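PDB 6PLJ: nucleotidyl transferase from Methanothermobacter thermautotrophicus, which probably transfers a nucleotidyl group, as other proteins with a MobA-like NTP transferase domain do, and may take part in pseudomurein cell-wall synthesis. Local coordinates for residues A[22-34]-A[117-131]. Sequence-based numbering, arbitrary orientation.
Sequences GNMISAVVAAAGR and GVRAAGGDIILCAAG. With EDO (1,2-ethanediol), chain F; EDO (1,2-ethanediol), chain D.
D124 turns its carboxylate onto the start of the other segment and takes three backbone N-H groups. Its OD1 accepts from M24 N at 2.8 Å, nearly in line with the C-O bond, and also from N23 N, which comes in on the syn side; OD2 receives G22 N, at 2.8 Å and well out of the carboxylate plane. With chi1 at 58°, CG sits between the D124 backbone N and carbonyl carbon, and that setting brings both oxygens to the incoming chain. With an alanine at this position the three N-H groups would probably lose their acceptor, and the G22-N23 end would be less well fixed. From M24 O, which accepts I125 N, the two strands run parallel, hydrogen bonds alternating as far as G131 N on A30 O (2.8 Å). On one face I25 and I125 lie side by side, with V29 CG1 reaching G131 CA further along. On the other, V28 packs against the last turn of helix 110-120: CG2 meets I126 CG2 at 3.6 Å and G117 C at the same distance, while CG1 lies 3.7 Å from G117 CA, where a side chain on G117 would clash. S26 CB packs on A121 CB at 3.6 Å; its OG takes a weak bond from G123 N and is hydrogen-bonded to E77, which also holds G122 N. Strands 25-31 and 125-130 are central neighbours in the mixed sheet, with 77-82 beyond the first and antiparallel 174-177 beyond the second. Helix 62-72 packs on A27, V29 and A129, and helix 110-120 on the V28 and A30 face: a three-layer alpha/beta/alpha, Rossmann-like arrangement, consistent with the MobA-like family.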
loop_
_atom_site.group_PDB
_atom_site.type_symbol
_atom_site.label_atom_id
_atom_site.label_comp_id
_atom_site.label_asym_id
_atom_site.label_seq_id
_atom_site.Cartn_x
_atom_site.Cartn_y
_atom_site.Cartn_z
ATOM N N GLY A 22 17.907 11.065 -1.205
ATOM C CA GLY A 22 17.859 10.826 -2.672
ATOM C C GLY A 22 18.930 9.887 -3.218
ATOM O O GLY A 22 19.338 10.026 -4.370
ATOM N N ASN A 23 19.375 8.923 -2.412
ATOM C CA ASN A 23 20.338 7.917 -2.867
ATOM C C ASN A 23 19.668 6.577 -3.170
ATOM O O ASN A 23 20.145 5.837 -4.025
ATOM C CB ASN A 23 21.461 7.724 -1.846
ATOM C CG ASN A 23 22.336 8.961 -1.697
ATOM O OD1 ASN A 23 22.799 9.527 -2.687
ATOM N ND2 ASN A 23 22.570 9.382 -0.459
ATOM N N MET A 24 18.582 6.242 -2.473
ATOM C CA MET A 24 17.936 4.957 -2.724
ATOM C C MET A 24 16.484 4.967 -2.278
ATOM O O MET A 24 16.174 5.422 -1.176
ATOM C CB MET A 24 18.713 3.859 -2.005
ATOM C CG MET A 24 18.150 2.451 -2.130
ATOM S SD MET A 24 19.183 1.237 -1.303
ATOM C CE MET A 24 18.353 -0.251 -1.855
ATOM N N ILE A 25 15.614 4.467 -3.153
ATOM C CA ILE A 25 14.174 4.434 -2.899
ATOM C C ILE A 25 13.755 2.976 -2.778
ATOM O O ILE A 25 13.896 2.191 -3.716
ATOM C CB ILE A 25 13.347 5.127 -4.007
ATOM C CG1 ILE A 25 13.713 6.615 -4.094
ATOM C CG2 ILE A 25 11.854 4.967 -3.715
ATOM C CD1 ILE A 25 13.166 7.312 -5.320
ATOM N N SER A 26 13.220 2.608 -1.614
ATOM C CA SER A 26 12.731 1.250 -1.390
ATOM C C SER A 26 11.224 1.290 -1.313
ATOM O O SER A 26 10.666 2.187 -0.671
ATOM C CB SER A 26 13.230 0.716 -0.059
ATOM O OG SER A 26 14.640 0.652 -0.031
ATOM N N ALA A 27 10.556 0.336 -1.938
ATOM C CA ALA A 27 9.129 0.174 -1.698
ATOM C C ALA A 27 8.911 -0.835 -0.600
ATOM O O ALA A 27 9.659 -1.800 -0.466
ATOM C CB ALA A 27 8.400 -0.244 -2.946
ATOM N N VAL A 28 7.873 -0.600 0.186
ATOM C CA VAL A 28 7.408 -1.551 1.178
ATOM C C VAL A 28 5.931 -1.759 0.876
ATOM O O VAL A 28 5.137 -0.799 0.941
ATOM C CB VAL A 28 7.619 -1.033 2.607
ATOM C CG1 VAL A 28 6.906 -1.934 3.616
ATOM C CG2 VAL A 28 9.110 -0.937 2.915
ATOM N N VAL A 29 5.575 -2.984 0.522
ATOM C CA VAL A 29 4.191 -3.347 0.253
ATOM C C VAL A 29 3.672 -4.122 1.451
ATOM O O VAL A 29 4.208 -5.184 1.803
ATOM C CB VAL A 29 4.065 -4.183 -1.037
ATOM C CG1 VAL A 29 2.614 -4.590 -1.281
ATOM C CG2 VAL A 29 4.631 -3.398 -2.222
ATOM N N ALA A 30 2.640 -3.582 2.086
ATOM C CA ALA A 30 2.012 -4.251 3.219
ATOM C C ALA A 30 1.002 -5.258 2.682
ATOM O O ALA A 30 -0.008 -4.872 2.101
ATOM C CB ALA A 30 1.348 -3.242 4.126
ATOM N N ALA A 31 1.293 -6.539 2.870
ATOM C CA ALA A 31 0.501 -7.616 2.287
ATOM C C ALA A 31 0.216 -8.678 3.349
ATOM O O ALA A 31 0.164 -9.866 3.039
ATOM C CB ALA A 31 1.224 -8.202 1.088
ATOM N N ALA A 32 0.056 -8.235 4.587
ATOM C CA ALA A 32 0.052 -9.140 5.752
ATOM C C ALA A 32 -1.252 -9.227 6.518
ATOM O O ALA A 32 -1.354 -10.049 7.423
ATOM C CB ALA A 32 1.155 -8.745 6.715
ATOM N N GLY A 33 -2.230 -8.381 6.205
ATOM C CA GLY A 33 -3.413 -8.272 7.022
ATOM C C GLY A 33 -4.528 -9.231 6.652
ATOM O O GLY A 33 -4.545 -9.815 5.561
ATOM N N ARG A 34 -5.491 -9.349 7.561
ATOM C CA ARG A 34 -6.727 -10.065 7.268
ATOM C C ARG A 34 -7.605 -9.178 6.387
ATOM O O ARG A 34 -7.379 -7.969 6.244
ATOM C CB ARG A 34 -7.480 -10.424 8.549
ATOM C CG ARG A 34 -6.832 -11.510 9.391
ATOM C CD ARG A 34 -7.679 -11.763 10.634
ATOM N NE ARG A 34 -7.704 -10.608 11.508
ATOM C CZ ARG A 34 -6.784 -10.305 12.431
ATOM N NH1 ARG A 34 -5.743 -11.092 12.668
ATOM N NH2 ARG A 34 -6.923 -9.185 13.129
ATOM N N GLY A 117 8.700 -3.834 7.313
ATOM C CA GLY A 117 9.199 -3.629 5.957
ATOM C C GLY A 117 10.270 -2.561 5.881
ATOM O O GLY A 117 11.306 -2.740 5.211
ATOM N N VAL A 118 10.030 -1.440 6.565
ATOM C CA VAL A 118 11.011 -0.352 6.589
ATOM C C VAL A 118 12.304 -0.854 7.236
ATOM O O VAL A 118 13.391 -0.535 6.750
ATOM C CB VAL A 118 10.457 0.916 7.284
ATOM C CG1 VAL A 118 11.519 1.988 7.383
ATOM C CG2 VAL A 118 9.275 1.478 6.529
ATOM N N ARG A 119 12.197 -1.666 8.288
ATOM C CA ARG A 119 13.383 -2.288 8.902
ATOM C C ARG A 119 14.235 -3.119 7.936
ATOM O O ARG A 119 15.461 -3.166 8.065
ATOM C CB ARG A 119 12.972 -3.150 10.111
ATOM C CG ARG A 119 12.699 -2.366 11.376
ATOM C CD ARG A 119 12.325 -3.283 12.535
ATOM N NE ARG A 119 13.315 -4.341 12.744
ATOM C CZ ARG A 119 13.084 -5.657 12.789
ATOM N NH1 ARG A 119 11.849 -6.169 12.675
ATOM N NH2 ARG A 119 14.113 -6.490 12.974
ATOM N N ALA A 120 13.591 -3.753 6.965
ATOM C CA ALA A 120 14.246 -4.559 5.959
ATOM C C ALA A 120 14.729 -3.753 4.759
ATOM O O ALA A 120 15.412 -4.302 3.913
ATOM C CB ALA A 120 13.302 -5.650 5.473
ATOM N N ALA A 121 14.343 -2.485 4.655
ATOM C CA ALA A 121 14.620 -1.686 3.457
ATOM C C ALA A 121 15.967 -1.011 3.564
ATOM O O ALA A 121 16.342 -0.509 4.618
ATOM C CB ALA A 121 13.543 -0.629 3.276
ATOM N N GLY A 122 16.695 -0.972 2.461
ATOM C CA GLY A 122 17.960 -0.232 2.410
ATOM C C GLY A 122 17.866 1.263 2.156
ATOM O O GLY A 122 18.837 1.991 2.425
ATOM N N GLY A 123 16.736 1.738 1.635
ATOM C CA GLY A 123 16.627 3.086 1.093
ATOM C C GLY A 123 16.436 4.178 2.113
ATOM O O GLY A 123 16.030 3.916 3.237
ATOM N N ASP A 124 16.754 5.407 1.711
ATOM C CA ASP A 124 16.510 6.588 2.546
ATOM C C ASP A 124 15.123 7.173 2.340
ATOM O O ASP A 124 14.667 7.998 3.157
ATOM C CB ASP A 124 17.557 7.681 2.290
ATOM C CG ASP A 124 17.601 8.120 0.855
ATOM O OD1 ASP A 124 18.278 7.462 0.052
ATOM O OD2 ASP A 124 16.951 9.124 0.498
ATOM N N ILE A 125 14.487 6.807 1.228
ATOM C CA ILE A 125 13.088 7.143 0.968
ATOM C C ILE A 125 12.346 5.841 0.823
ATOM O O ILE A 125 12.825 4.920 0.155
ATOM C CB ILE A 125 12.938 7.957 -0.336
ATOM C CG1 ILE A 125 13.640 9.306 -0.204
ATOM C CG2 ILE A 125 11.470 8.169 -0.700
ATOM C CD1 ILE A 125 12.969 10.279 0.743
ATOM N N ILE A 126 11.187 5.765 1.463
ATOM C CA ILE A 126 10.353 4.582 1.386
ATOM C C ILE A 126 9.041 4.929 0.698
ATOM O O ILE A 126 8.359 5.849 1.117
ATOM C CB ILE A 126 10.012 4.009 2.781
ATOM C CG1 ILE A 126 11.261 3.819 3.662
ATOM C CG2 ILE A 126 9.277 2.685 2.636
ATOM C CD1 ILE A 126 12.299 2.873 3.114
ATOM N N LEU A 127 8.677 4.147 -0.311
ATOM C CA LEU A 127 7.336 4.193 -0.900
ATOM C C LEU A 127 6.524 3.078 -0.245
ATOM O O LEU A 127 6.826 1.906 -0.445
ATOM C CB LEU A 127 7.423 3.986 -2.410
ATOM C CG LEU A 127 6.079 3.851 -3.145
ATOM C CD1 LEU A 127 5.302 5.161 -3.055
ATOM C CD2 LEU A 127 6.317 3.422 -4.584
ATOM N N CYS A 128 5.515 3.454 0.548
ATOM C CA CYS A 128 4.671 2.499 1.276
ATOM C C CYS A 128 3.395 2.293 0.484
ATOM O O CYS A 128 2.702 3.270 0.169
ATOM C CB CYS A 128 4.310 3.039 2.652
ATOM S SG CYS A 128 5.741 3.178 3.759
ATOM N N ALA A 129 3.086 1.036 0.168
ATOM C CA ALA A 129 1.894 0.697 -0.613
ATOM C C ALA A 129 1.124 -0.416 0.058
ATOM O O ALA A 129 1.701 -1.294 0.703
ATOM C CB ALA A 129 2.278 0.283 -2.020
ATOM N N ALA A 130 -0.193 -0.363 -0.105
ATOM C CA ALA A 130 -1.077 -1.402 0.398
ATOM C C ALA A 130 -1.222 -2.500 -0.631
ATOM O O ALA A 130 -1.544 -2.239 -1.787
ATOM C CB ALA A 130 -2.439 -0.806 0.701
ATOM N N GLY A 131 -1.046 -3.746 -0.202
ATOM C CA GLY A 131 -1.193 -4.882 -1.104
ATOM C C GLY A 131 -2.569 -4.976 -1.745
ATOM O O GLY A 131 -2.685 -5.421 -2.878
HETATM C C1 EDO F . -0.814 -5.140 5.831
HETATM O O1 EDO F . 0.147 -5.883 6.271
HETATM C C2 EDO F . -1.470 -5.640 4.700
HETATM O O2 EDO F . -2.184 -4.552 4.216
HETATM C C1 EDO D . -5.036 -7.325 10.793
HETATM O O1 EDO D . -5.473 -7.087 9.458
HETATM C C2 EDO D . -4.089 -8.511 10.807
HETATM O O2 EDO D . -3.240 -8.432 11.950
#